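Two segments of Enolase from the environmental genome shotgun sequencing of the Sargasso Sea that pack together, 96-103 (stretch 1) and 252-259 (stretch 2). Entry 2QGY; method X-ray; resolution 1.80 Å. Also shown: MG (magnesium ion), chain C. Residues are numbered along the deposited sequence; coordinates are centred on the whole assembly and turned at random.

Stretch 1, residues 96-103: HRGLDFSS
Stretch 2, residues 252-259: EKQSGLVH

The unusual feature of this contact is that each stretch enters a helix through a glycine at the N-cap position, Gly98 in stretch 1 and Gly256 in stretch 2, and that both glycines adopt positive phi. Their phi/psi values are 108/157 and 95/149. At such angles a CB would be jammed against the carbonyl O of the preceding residue, so the backbone alone calls for glycine in both places. The surroundings differ: an ideal CB on Gly98 would point away from stretch 2 and have nothing of it close by. An ideal CB on Gly256 would point toward stretch 1 and lie 3.0 Å from Arg97 CD, which is tight.

Stretch 1 runs through His96 (-92/110) and Arg97 (-111/-132) before the helix that begins at Leu99 and runs on past Ser103; from Leu99 to Ser103 phi lies between -58° and -67° and psi between -34° and -48°. The first turn is fixed by Ser102 N to Gly98 O at 3.0 Å and Ser103 N to Leu99 O at 2.7 Å. In stretch 2, Glu252 (-53/-32) and Lys253 (-101/9) precede the extended pair Gln254 (-122/161) and Ser255 (-146/166); after Gly256 the helix runs from Leu257 through His259 and onward. The register is set by CA-CA separations of 6.4 Å for Leu99 and Ser255 and 7.4 Å for Arg97 and Gly256. The sequence therefore advances in stretch 2 as it falls back in stretch 1. The buried surface, both sides summed, is 305 Å².

Ser255 is the polar centre. Its CA-to-CB bond points toward stretch 1, and chi1 of 58° (p) places Ser255 OG 2.9 Å from Ser102 OG, whose chi1 is -67° (m). This is the sole direct hydrogen bond across the contact, and either hydroxyl could be the donor. Ser102 OG also lies 3.1 Å from Gly98 O, a second acceptor within its reach. Water 1 extends the link: it is 2.6 Å from Ser255 OG and accepts a weak hydrogen bond from Gly98 N at 3.0 Å, joining the serine to the backbone at the helix start.

Leu99 contributes apolar packing beside this. Its CA-to-CB bond runs sideways, but chi1 -78° (m) and chi2 -163° (t) bring the end nearer. Leu99 CD2 approaches Lys253 O at 3.6 Å, Gln254 C at 4.0 Å and Ser255 OG at 3.9 Å, so the methyl packs largely against backbone; the side chains of Lys253 and Gln254 start away from stretch 1.

The CA-to-CB bond of Arg97 points toward stretch 2, with chi1 to chi3 of -65° (m), -177° (t) and -70° (m), and chi4 of -93°. Arg97 CD rests 4.3 Å from Gly256 CA, while Arg97 NH2 is 4.4 Å from Val258 CG2, with Val258 at chi1 177° (t). These are van der Waals contacts; Arg97 NH1 and NH2 are hydrogen-bonded elsewhere in the structure.

The CA-to-CB bond of Glu252 points away from stretch 1, and Glu252 OE1 binds the magnesium ion MG at 1.9 Å.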

# COMPACT_ATOMS: atom_id res chain seq x y z
N HIS A 96 1.82 8.64 -0.32
CA HIS A 96 1.84 7.34 -1.00
C HIS A 96 2.18 6.26 0.02
O HIS A 96 3.29 6.22 0.53
CB HIS A 96 2.90 7.35 -2.09
CG HIS A 96 2.63 8.32 -3.20
ND1 HIS A 96 3.37 9.46 -3.39
CD2 HIS A 96 1.70 8.29 -4.19
CE1 HIS A 96 2.91 10.11 -4.45
NE2 HIS A 96 1.91 9.42 -4.96
N ARG A 97 1.22 5.42 0.35
CA ARG A 97 1.41 4.49 1.47
C ARG A 97 1.52 3.05 1.00
O ARG A 97 2.28 2.75 0.06
CB ARG A 97 0.32 4.68 2.52
CG ARG A 97 0.34 6.03 3.21
CD ARG A 97 -0.74 6.13 4.32
NE ARG A 97 -2.09 6.16 3.77
CZ ARG A 97 -2.77 7.28 3.50
NH1 ARG A 97 -4.00 7.20 2.98
NH2 ARG A 97 -2.25 8.48 3.73
N GLY A 98 0.79 2.15 1.64
CA GLY A 98 0.70 0.76 1.18
C GLY A 98 1.46 -0.10 2.15
O GLY A 98 2.36 0.40 2.84
N LEU A 99 1.13 -1.38 2.20
CA LEU A 99 1.67 -2.28 3.22
C LEU A 99 3.17 -2.46 3.12
O LEU A 99 3.85 -2.45 4.15
CB LEU A 99 0.99 -3.65 3.16
CG LEU A 99 -0.40 -3.77 3.76
CD1 LEU A 99 -0.70 -5.26 3.96
CD2 LEU A 99 -0.53 -3.02 5.13
N ASP A 100 3.68 -2.65 1.89
CA ASP A 100 5.11 -2.86 1.67
C ASP A 100 5.91 -1.67 2.23
O ASP A 100 6.87 -1.87 2.98
CB ASP A 100 5.40 -3.09 0.18
CG ASP A 100 4.52 -4.19 -0.41
OD1 ASP A 100 5.06 -5.30 -0.62
OD2 ASP A 100 3.28 -3.96 -0.64
N PHE A 101 5.50 -0.44 1.91
CA PHE A 101 6.25 0.71 2.37
C PHE A 101 6.15 0.83 3.90
O PHE A 101 7.16 1.10 4.58
CB PHE A 101 5.75 1.98 1.68
CG PHE A 101 6.45 3.23 2.11
CD1 PHE A 101 7.75 3.51 1.66
CD2 PHE A 101 5.82 4.13 2.95
CE1 PHE A 101 8.40 4.67 2.06
CE2 PHE A 101 6.47 5.30 3.33
CZ PHE A 101 7.76 5.56 2.88
N SER A 102 4.95 0.64 4.42
CA SER A 102 4.67 0.74 5.85
C SER A 102 5.44 -0.34 6.61
O SER A 102 5.87 -0.10 7.75
CB SER A 102 3.14 0.61 6.13
OG SER A 102 2.43 1.73 5.59
N SER A 103 5.62 -1.52 5.99
CA SER A 103 6.47 -2.56 6.61
C SER A 103 7.94 -2.11 6.68
O SER A 103 8.62 -2.32 7.69
CB SER A 103 6.42 -3.88 5.85
OG SER A 103 5.15 -4.48 6.02
N GLU A 252 -5.58 -5.58 10.39
CA GLU A 252 -4.34 -6.28 10.05
C GLU A 252 -3.81 -6.06 8.63
O GLU A 252 -2.60 -6.08 8.42
CB GLU A 252 -4.48 -7.77 10.33
CG GLU A 252 -5.41 -8.52 9.44
CD GLU A 252 -5.27 -10.02 9.64
OE1 GLU A 252 -5.77 -10.49 10.66
OE2 GLU A 252 -4.61 -10.71 8.83
N LYS A 253 -4.69 -5.84 7.66
CA LYS A 253 -4.21 -5.68 6.27
C LYS A 253 -4.16 -4.21 5.84
O LYS A 253 -3.95 -3.92 4.66
CB LYS A 253 -5.09 -6.53 5.32
CG LYS A 253 -4.94 -8.03 5.66
CD LYS A 253 -5.25 -9.01 4.56
CE LYS A 253 -5.26 -10.41 5.18
NZ LYS A 253 -5.30 -11.53 4.20
N GLN A 254 -4.34 -3.30 6.79
CA GLN A 254 -4.34 -1.87 6.48
C GLN A 254 -3.27 -1.15 7.30
O GLN A 254 -2.75 -1.70 8.29
CB GLN A 254 -5.73 -1.26 6.70
CG GLN A 254 -6.72 -1.59 5.58
CD GLN A 254 -7.35 -2.97 5.75
OE1 GLN A 254 -7.65 -3.38 6.88
NE2 GLN A 254 -7.57 -3.69 4.63
N SER A 255 -2.88 0.04 6.85
CA SER A 255 -1.87 0.82 7.57
C SER A 255 -2.19 2.28 7.43
O SER A 255 -3.02 2.67 6.59
CB SER A 255 -0.42 0.53 7.07
OG SER A 255 -0.31 0.81 5.66
N GLY A 256 -1.56 3.10 8.25
CA GLY A 256 -1.73 4.53 8.17
C GLY A 256 -2.80 5.02 9.14
O GLY A 256 -3.80 4.34 9.41
N LEU A 257 -2.63 6.24 9.61
CA LEU A 257 -3.58 6.78 10.58
C LEU A 257 -4.96 7.06 9.98
O LEU A 257 -5.96 6.88 10.65
CB LEU A 257 -3.05 8.07 11.18
CG LEU A 257 -1.85 7.95 12.11
CD1 LEU A 257 -1.31 9.34 12.42
CD2 LEU A 257 -2.25 7.22 13.40
N VAL A 258 -4.99 7.50 8.72
CA VAL A 258 -6.24 8.00 8.13
C VAL A 258 -7.31 6.91 8.07
O VAL A 258 -8.45 7.17 8.46
CB VAL A 258 -6.00 8.60 6.74
CG1 VAL A 258 -7.33 9.05 6.11
CG2 VAL A 258 -5.02 9.78 6.85
N HIS A 259 -6.95 5.71 7.60
CA HIS A 259 -7.95 4.63 7.52
C HIS A 259 -8.50 4.33 8.92
O HIS A 259 -9.72 4.18 9.10
CB HIS A 259 -7.34 3.37 6.90
CG HIS A 259 -8.25 2.17 6.95
ND1 HIS A 259 -9.38 2.06 6.17
CD2 HIS A 259 -8.24 1.09 7.76
CE1 HIS A 259 -9.98 0.92 6.44
NE2 HIS A 259 -9.32 0.32 7.41
MG MG C . -6.47 -12.30 10.92
O HOH W 1 -1.51 1.35 3.38
O HOH W 2 -5.49 -13.15 9.38
O HOH W 3 -7.88 -11.94 9.46
O HOH W 4 -4.92 -13.27 12.02